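Local structure of exosome complex component Rrp42 (Methanothermobacter thermautotrophicus, 2WNR) at residues K23-G28 against L211-I216; C196-I201 against I205-S210. The protein is predicted to be a non-catalytic component of the archaeal exosome, an RNA-degrading complex, contributing to the structuring of the Rrp41 active site. One frame throughout, in Å; residues are numbered along the deposited sequence.

Interaction 1. Residues K23-G28 against L211-I216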
ATOM      1  N   LYS A  23       8.780  16.964 -45.298  1.00 26.76           N
ATOM      2  CA  LYS A  23      10.009  17.429 -44.637  1.00 26.78           C
ATOM      3  C   LYS A  23       9.935  18.704 -43.792  1.00 25.73           C
ATOM      4  O   LYS A  23      10.940  19.398 -43.641  1.00 25.15           O
ATOM      5  CB  LYS A  23      11.181  17.510 -45.632  1.00 27.14           C
ATOM      6  CG  LYS A  23      12.004  16.232 -45.728  1.00 31.12           C
ATOM      7  CD  LYS A  23      11.378  15.213 -46.669  1.00 34.51           C
ATOM      8  CE  LYS A  23      12.070  13.868 -46.551  1.00 36.05           C
ATOM      9  NZ  LYS A  23      11.491  12.875 -47.496  1.00 37.53           N
ATOM     10  N   GLU A  24       8.770  19.000 -43.222  1.00 24.73           N
ATOM     11  CA  GLU A  24       8.661  20.146 -42.312  1.00 25.32           C
ATOM     12  C   GLU A  24       7.810  19.865 -41.076  1.00 25.18           C
ATOM     13  O   GLU A  24       6.991  18.949 -41.067  1.00 26.62           O
ATOM     14  CB  GLU A  24       8.233  21.439 -43.038  1.00 25.65           C
ATOM     15  CG  GLU A  24       6.896  21.389 -43.772  1.00 26.70           C
ATOM     16  CD  GLU A  24       6.793  22.465 -44.832  1.00 29.70           C
ATOM     17  OE1 GLU A  24       6.027  23.437 -44.637  1.00 30.66           O
ATOM     18  OE2 GLU A  24       7.495  22.348 -45.856  1.00 32.34           O
ATOM     19  N   ARG A  25       8.019  20.662 -40.035  1.00 24.08           N
ATOM     20  CA  ARG A  25       7.321  20.467 -38.778  1.00 23.92           C
ATOM     21  C   ARG A  25       6.509  21.694 -38.414  1.00 24.27           C
ATOM     22  O   ARG A  25       6.773  22.787 -38.907  1.00 24.04           O
ATOM     23  CB  ARG A  25       8.309  20.123 -37.662  1.00 24.27           C
ATOM     24  CG  ARG A  25       9.056  18.840 -37.919  1.00 20.51           C
ATOM     25  CD  ARG A  25       9.335  18.147 -36.630  1.00 21.15           C
ATOM     26  NE  ARG A  25      10.745  18.170 -36.275  1.00 21.72           N
ATOM     27  CZ  ARG A  25      11.233  17.715 -35.125  1.00 21.73           C
ATOM     28  NH1 ARG A  25      10.425  17.211 -34.197  1.00 15.11           N
ATOM     29  NH2 ARG A  25      12.536  17.770 -34.902  1.00 27.22           N
ATOM     30  N   ILE A  26       5.519  21.499 -37.549  1.00 25.09           N
ATOM     31  CA  ILE A  26       4.636  22.577 -37.117  1.00 25.73           C
ATOM     32  C   ILE A  26       5.399  23.817 -36.635  1.00 25.58           C
ATOM     33  O   ILE A  26       5.107  24.939 -37.068  1.00 23.17           O
ATOM     34  CB  ILE A  26       3.594  22.065 -36.079  1.00 26.04           C
ATOM     35  CG1 ILE A  26       2.241  21.825 -36.766  1.00 28.59           C
ATOM     36  CG2 ILE A  26       3.455  23.013 -34.871  1.00 27.77           C
ATOM     37  CD1 ILE A  26       1.565  23.090 -37.340  1.00 28.44           C
ATOM     38  N   ASP A  27       6.389  23.606 -35.768  1.00 25.91           N
ATOM     39  CA  ASP A  27       7.190  24.713 -35.244  1.00 27.68           C
ATOM     40  C   ASP A  27       8.349  25.095 -36.177  1.00 27.77           C
ATOM     41  O   ASP A  27       9.186  25.933 -35.834  1.00 27.16           O
ATOM     42  CB  ASP A  27       7.686  24.412 -33.826  1.00 27.80           C
ATOM     43  CG  ASP A  27       8.714  23.297 -33.784  1.00 30.36           C
ATOM     44  OD1 ASP A  27       8.635  22.363 -34.616  1.00 30.72           O
ATOM     45  OD2 ASP A  27       9.596  23.363 -32.901  1.00 32.27           O
ATOM     46  N   GLY A  28       8.391  24.459 -37.346  1.00 28.54           N
ATOM     47  CA  GLY A  28       9.308  24.832 -38.427  1.00 28.08           C
ATOM     48  C   GLY A  28      10.772  24.464 -38.282  1.00 27.60           C
ATOM     49  O   GLY A  28      11.637  25.200 -38.747  1.00 28.04           O
ATOM     50  N   LEU A 211       4.868  17.822 -27.991  1.00 23.81           N
ATOM     51  CA  LEU A 211       3.634  17.231 -27.475  1.00 23.34           C
ATOM     52  C   LEU A 211       2.687  16.908 -28.626  1.00 23.36           C
ATOM     53  O   LEU A 211       2.105  15.830 -28.672  1.00 23.99           O
ATOM     54  CB  LEU A 211       2.950  18.170 -26.481  1.00 23.07           C
ATOM     55  CG  LEU A 211       1.782  17.577 -25.690  1.00 23.94           C
ATOM     56  CD1 LEU A 211       2.294  16.717 -24.538  1.00 24.36           C
ATOM     57  CD2 LEU A 211       0.869  18.666 -25.168  1.00 20.25           C
ATOM     58  N   GLU A 212       2.563  17.846 -29.564  1.00 23.15           N
ATOM     59  CA  GLU A 212       1.701  17.692 -30.726  1.00 23.71           C
ATOM     60  C   GLU A 212       2.086  16.446 -31.528  1.00 23.88           C
ATOM     61  O   GLU A 212       1.215  15.722 -32.024  1.00 25.09           O
ATOM     62  CB  GLU A 212       1.760  18.951 -31.607  1.00 23.51           C
ATOM     63  CG  GLU A 212       1.047  20.188 -31.027  1.00 24.51           C
ATOM     64  CD  GLU A 212       1.713  20.768 -29.769  1.00 30.20           C
ATOM     65  OE1 GLU A 212       2.925  20.515 -29.533  1.00 31.01           O
ATOM     66  OE2 GLU A 212       1.014  21.482 -29.013  1.00 31.41           O
ATOM     67  N   GLU A 213       3.390  16.202 -31.630  1.00 23.42           N
ATOM     68  CA  GLU A 213       3.926  15.068 -32.386  1.00 23.00           C
ATOM     69  C   GLU A 213       3.794  13.750 -31.623  1.00 23.89           C
ATOM     70  O   GLU A 213       3.472  12.723 -32.223  1.00 25.06           O
ATOM     71  CB  GLU A 213       5.380  15.329 -32.784  1.00 22.20           C
ATOM     72  CG  GLU A 213       5.513  16.391 -33.871  1.00 23.40           C
ATOM     73  CD  GLU A 213       6.896  17.013 -33.964  1.00 24.53           C
ATOM     74  OE1 GLU A 213       7.721  16.816 -33.044  1.00 22.77           O
ATOM     75  OE2 GLU A 213       7.146  17.718 -34.965  1.00 21.38           O
ATOM     76  N   GLU A 214       4.028  13.783 -30.309  1.00 23.53           N
ATOM     77  CA  GLU A 214       3.851  12.601 -29.458  1.00 23.95           C
ATOM     78  C   GLU A 214       2.408  12.079 -29.437  1.00 24.29           C
ATOM     79  O   GLU A 214       2.179  10.885 -29.274  1.00 25.81           O
ATOM     80  CB  GLU A 214       4.349  12.861 -28.037  1.00 22.71           C
ATOM     81  CG  GLU A 214       5.861  12.924 -27.921  1.00 25.67           C
ATOM     82  CD  GLU A 214       6.365  12.564 -26.536  1.00 31.04           C
ATOM     83  OE1 GLU A 214       6.142  13.350 -25.598  1.00 34.36           O
ATOM     84  OE2 GLU A 214       6.999  11.494 -26.384  1.00 33.07           O
ATOM     85  N   ASP A 215       1.443  12.971 -29.619  1.00 24.61           N
ATOM     86  CA  ASP A 215       0.035  12.593 -29.676  1.00 25.78           C
ATOM     87  C   ASP A 215      -0.289  11.681 -30.854  1.00 25.84           C
ATOM     88  O   ASP A 215      -1.222  10.882 -30.777  1.00 26.98           O
ATOM     89  CB  ASP A 215      -0.845  13.843 -29.781  1.00 26.22           C
ATOM     90  CG  ASP A 215      -1.466  14.239 -28.461  1.00 28.45           C
ATOM     91  OD1 ASP A 215      -0.806  14.063 -27.408  1.00 32.33           O
ATOM     92  OD2 ASP A 215      -2.618  14.744 -28.486  1.00 30.65           O
ATOM     93  N   ILE A 216       0.473  11.811 -31.942  1.00 25.06           N
ATOM     94  CA  ILE A 216       0.092  11.201 -33.215  1.00 23.68           C
ATOM     95  C   ILE A 216       1.109  10.224 -33.796  1.00 24.01           C
ATOM     96  O   ILE A 216       0.836   9.594 -34.832  1.00 24.85           O
ATOM     97  CB  ILE A 216      -0.202  12.271 -34.282  1.00 23.09           C
ATOM     98  CG1 ILE A 216       1.078  13.032 -34.633  1.00 21.78           C
ATOM     99  CG2 ILE A 216      -1.332  13.192 -33.818  1.00 22.21           C
ATOM    100  CD1 ILE A 216       1.243  13.262 -36.094  1.00 26.56           C
TER

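Interaction 2. Residues C196-I201 against I205-S210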
ATOM      1  N   CYS A 196      19.045  10.430 -27.423  1.00 24.40           N
ATOM      2  CA  CYS A 196      18.212  10.998 -28.467  1.00 23.87           C
ATOM      3  C   CYS A 196      16.959  10.153 -28.641  1.00 23.80           C
ATOM      4  O   CYS A 196      17.049   8.931 -28.779  1.00 24.76           O
ATOM      5  CB  CYS A 196      18.984  11.023 -29.776  1.00 23.23           C
ATOM      6  SG  CYS A 196      20.339  12.186 -29.808  1.00 26.49           S
ATOM      7  N   THR A 197      15.797  10.805 -28.625  1.00 22.85           N
ATOM      8  CA  THR A 197      14.523  10.142 -28.862  1.00 22.08           C
ATOM      9  C   THR A 197      13.955  10.598 -30.194  1.00 22.23           C
ATOM     10  O   THR A 197      13.903  11.795 -30.479  1.00 22.45           O
ATOM     11  CB  THR A 197      13.504  10.436 -27.745  1.00 22.38           C
ATOM     12  OG1 THR A 197      13.990   9.903 -26.511  1.00 24.00           O
ATOM     13  CG2 THR A 197      12.170   9.781 -28.038  1.00 21.26           C
ATOM     14  N   PHE A 198      13.532   9.628 -30.999  1.00 22.11           N
ATOM     15  CA  PHE A 198      12.951   9.872 -32.316  1.00 22.01           C
ATOM     16  C   PHE A 198      11.507   9.410 -32.345  1.00 22.28           C
ATOM     17  O   PHE A 198      11.147   8.458 -31.665  1.00 23.52           O
ATOM     18  CB  PHE A 198      13.726   9.104 -33.387  1.00 22.37           C
ATOM     19  CG  PHE A 198      15.178   9.447 -33.444  1.00 22.23           C
ATOM     20  CD1 PHE A 198      15.650  10.333 -34.392  1.00 18.85           C
ATOM     21  CD2 PHE A 198      16.077   8.880 -32.547  1.00 22.59           C
ATOM     22  CE1 PHE A 198      17.003  10.657 -34.446  1.00 22.96           C
ATOM     23  CE2 PHE A 198      17.432   9.196 -32.595  1.00 21.42           C
ATOM     24  CZ  PHE A 198      17.897  10.083 -33.542  1.00 20.18           C
ATOM     25  N   ALA A 199      10.690  10.067 -33.153  1.00 21.34           N
ATOM     26  CA  ALA A 199       9.304   9.668 -33.320  1.00 21.63           C
ATOM     27  C   ALA A 199       9.017   9.327 -34.776  1.00 22.43           C
ATOM     28  O   ALA A 199       9.309  10.120 -35.670  1.00 23.07           O
ATOM     29  CB  ALA A 199       8.377  10.774 -32.840  1.00 21.81           C
ATOM     30  N   LYS A 200       8.454   8.141 -35.008  1.00 23.00           N
ATOM     31  CA  LYS A 200       8.006   7.755 -36.347  1.00 22.77           C
ATOM     32  C   LYS A 200       6.657   8.391 -36.659  1.00 23.38           C
ATOM     33  O   LYS A 200       5.637   8.058 -36.045  1.00 23.81           O
ATOM     34  CB  LYS A 200       7.920   6.235 -36.478  1.00 23.40           C
ATOM     35  CG  LYS A 200       7.365   5.724 -37.816  1.00 22.90           C
ATOM     36  CD  LYS A 200       8.428   5.649 -38.902  1.00 22.94           C
ATOM     37  CE  LYS A 200       7.858   5.085 -40.194  1.00 22.04           C
ATOM     38  NZ  LYS A 200       7.546   3.633 -40.141  1.00 22.27           N
ATOM     39  N   ILE A 201       6.671   9.322 -37.604  1.00 23.23           N
ATOM     40  CA  ILE A 201       5.463   9.949 -38.103  1.00 23.09           C
ATOM     41  C   ILE A 201       5.518   9.811 -39.613  1.00 23.91           C
ATOM     42  O   ILE A 201       6.562  10.076 -40.225  1.00 24.18           O
ATOM     43  CB  ILE A 201       5.349  11.437 -37.680  1.00 22.82           C
ATOM     44  CG1 ILE A 201       5.298  11.555 -36.154  1.00 23.77           C
ATOM     45  CG2 ILE A 201       4.093  12.064 -38.276  1.00 23.01           C
ATOM     46  CD1 ILE A 201       5.814  12.866 -35.591  1.00 23.22           C
ATOM     47  N   ILE A 205      11.372   9.453 -39.523  1.00 21.76           N
ATOM     48  CA  ILE A 205      11.689   9.576 -38.105  1.00 22.95           C
ATOM     49  C   ILE A 205      12.100  11.015 -37.787  1.00 23.26           C
ATOM     50  O   ILE A 205      12.907  11.620 -38.503  1.00 23.74           O
ATOM     51  CB  ILE A 205      12.733   8.546 -37.604  1.00 22.76           C
ATOM     52  CG1 ILE A 205      13.966   8.514 -38.505  1.00 23.39           C
ATOM     53  CG2 ILE A 205      12.096   7.150 -37.492  1.00 22.56           C
ATOM     54  CD1 ILE A 205      15.211   8.024 -37.807  1.00 25.41           C
ATOM     55  N   VAL A 206      11.507  11.574 -36.736  1.00 23.23           N
ATOM     56  CA  VAL A 206      11.833  12.938 -36.353  1.00 23.98           C
ATOM     57  C   VAL A 206      12.453  12.965 -34.979  1.00 23.82           C
ATOM     58  O   VAL A 206      11.987  12.276 -34.075  1.00 25.32           O
ATOM     59  CB  VAL A 206      10.651  13.978 -36.453  1.00 24.33           C
ATOM     60  CG1 VAL A 206       9.708  13.724 -37.609  1.00 24.03           C
ATOM     61  CG2 VAL A 206       9.969  14.253 -35.135  1.00 26.35           C
ATOM     62  N   LEU A 207      13.504  13.765 -34.834  1.00 23.08           N
ATOM     63  CA  LEU A 207      14.246  13.836 -33.583  1.00 23.08           C
ATOM     64  C   LEU A 207      13.592  14.827 -32.631  1.00 23.07           C
ATOM     65  O   LEU A 207      13.194  15.912 -33.046  1.00 24.00           O
ATOM     66  CB  LEU A 207      15.710  14.217 -33.850  1.00 23.12           C
ATOM     67  CG  LEU A 207      16.665  14.557 -32.700  1.00 22.26           C
ATOM     68  CD1 LEU A 207      16.948  13.343 -31.823  1.00 20.10           C
ATOM     69  CD2 LEU A 207      17.964  15.117 -33.269  1.00 22.22           C
ATOM     70  N   ASP A 208      13.480  14.425 -31.365  1.00 23.17           N
ATOM     71  CA  ASP A 208      12.995  15.275 -30.276  1.00 22.59           C
ATOM     72  C   ASP A 208      11.567  15.772 -30.549  1.00 22.44           C
ATOM     73  O   ASP A 208      11.363  16.913 -30.990  1.00 22.75           O
ATOM     74  CB  ASP A 208      13.991  16.414 -30.026  1.00 22.26           C
ATOM     75  CG  ASP A 208      13.508  17.403 -29.001  1.00 24.71           C
ATOM     76  OD1 ASP A 208      12.941  16.964 -27.987  1.00 24.64           O
ATOM     77  OD2 ASP A 208      13.692  18.622 -29.209  1.00 24.57           O
ATOM     78  N   PRO A 209      10.568  14.901 -30.309  1.00 21.96           N
ATOM     79  CA  PRO A 209       9.183  15.223 -30.662  1.00 21.90           C
ATOM     80  C   PRO A 209       8.490  16.158 -29.690  1.00 21.90           C
ATOM     81  O   PRO A 209       8.721  16.096 -28.490  1.00 23.13           O
ATOM     82  CB  PRO A 209       8.494  13.857 -30.652  1.00 21.86           C
ATOM     83  CG  PRO A 209       9.298  13.034 -29.747  1.00 20.12           C
ATOM     84  CD  PRO A 209      10.707  13.506 -29.857  1.00 20.72           C
ATOM     85  N   SER A 210       7.636  17.019 -30.224  1.00 23.34           N
ATOM     86  CA  SER A 210       6.834  17.934 -29.410  1.00 22.98           C
ATOM     87  C   SER A 210       5.609  17.199 -28.903  1.00 23.68           C
ATOM     88  O   SER A 210       5.349  16.070 -29.326  1.00 24.53           O
ATOM     89  CB  SER A 210       6.406  19.122 -30.254  1.00 22.42           C
ATOM     90  OG  SER A 210       5.710  18.672 -31.395  1.00 22.35           O
TER

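Interaction 1. Residues K23-G28 against L211-I216
The first turn of helix 211-214 meets the loop that follows helix 11-21 through one ion pair, between Glu213 and Arg25. Arg25 opens a type I beta turn that closes with Gly28 N bonding Arg25 O at 2.8 Å. From this turn the arginine chain bends at chi2 (-147°) and again at chi3 (-110°), which brings its guanidinium to the carboxylate of Glu213. Glu213 instead extends beyond CG, and the two side chains cross at about a right angle. Arg25 NH1 donates to Glu213 OE1 at 3.0 Å. The approach is on the syn side of the oxygen, 23° out of the carboxylate plane, while the carboxylate lies at the edge of the guanidinium and close to its plane. This bond is bent rather than straight; a second one from the same nitrogen to Glu213 OE2 is weak, and the position of that oxygen is less certain. The two flat groups are turned only slightly against each other, yet the carboxylate is met by a single nitrogen, NH1. The rest of the guanidinium is held from elsewhere: Arg25 NH2 bonds the carbonyl oxygens of Leu207 and Ser30, so this buried cation is fixed by backbone as well as by the carboxylate. Glu213 OE1 has a second task, accepting the backbone N-H of Ser210, the N-cap residue. The hydroxyl of Ser210 in turn caps the backbone at the helix start, and this reciprocal pairing of serine and glutamate fits a capping box. The negative charge at this helix start is likely to be favoured by the helix dipole and by Arg25. The arrangement is that of an N-terminal capping box whose glutamate also forms a salt bridge to a distant loop.

Interaction 2. Residues C196-I201 against I205-S210
Phe198 and Leu207 face each other as a non-hydrogen-bonded pair of an antiparallel beta hairpin, and Leu207 CD1 lies over one face of the phenyl ring of Phe198, 4.0 Å from its centroid and offset toward the rim. Leu207, whose CG lies trans to the main-chain nitrogen (chi1 171°), sets CD1 over the ring and against Cys196 CB, the two carbons 3.7 Å apart. Ile205 CD1 adds an oblique contact to the ring at Phe198 CD1. Were Phe198 replaced by an alanine, Leu207 CD1 would probably lose the ring face it rests on, and a gap would probably open beside Ile205. Ala199 and Val206 form the neighbouring hydrogen-bonded pair, Ala199 N to Val206 O at 2.7 Å and Val206 N to Ala199 O at 2.8 Å. Their side chains point to the other face, where Ala199 CB meets Pro209 CB at 3.8 Å. Beyond the strand end, Asp208 N still reaches Thr197 O at 2.8 Å in a nearly straight bond, which carries the pairing on into the segment that leads to Pro209. Farther out, Asp208 OD1 pairs with Arg35, and Thr197 OG1 bonds Asp152. Helix 244-268 packs on Cys196, Phe198 and Ile205; helix 11-21 touches Ile201 and Val206 instead, while strand 219-226 flanks strand 193-201 on its remaining edge.

How the interactions relate
Interaction 2 is nested in the chain loop that interaction 1 closes, and their centres lie about 9 Å apart. Strand 204-207 leads through Asp208, Pro209 and Ser210 straight into helix 211-214, so the hairpin places the helix whose Glu213 receives Arg25. Direct contacts tie them further: the hydrogen bond from Arg25 NH2 to Leu207 O, 2.7 Å long, reaches the hairpin's outer strand, and Glu213 CB packs against Ile201 CD1 at 3.8 Å. Arg25 thus links the loop 23-28 to both the strand and the helix that follows it. Together the two contacts join the N-terminal loop to the hairpin and short helix of the second exoribonuclease-family region.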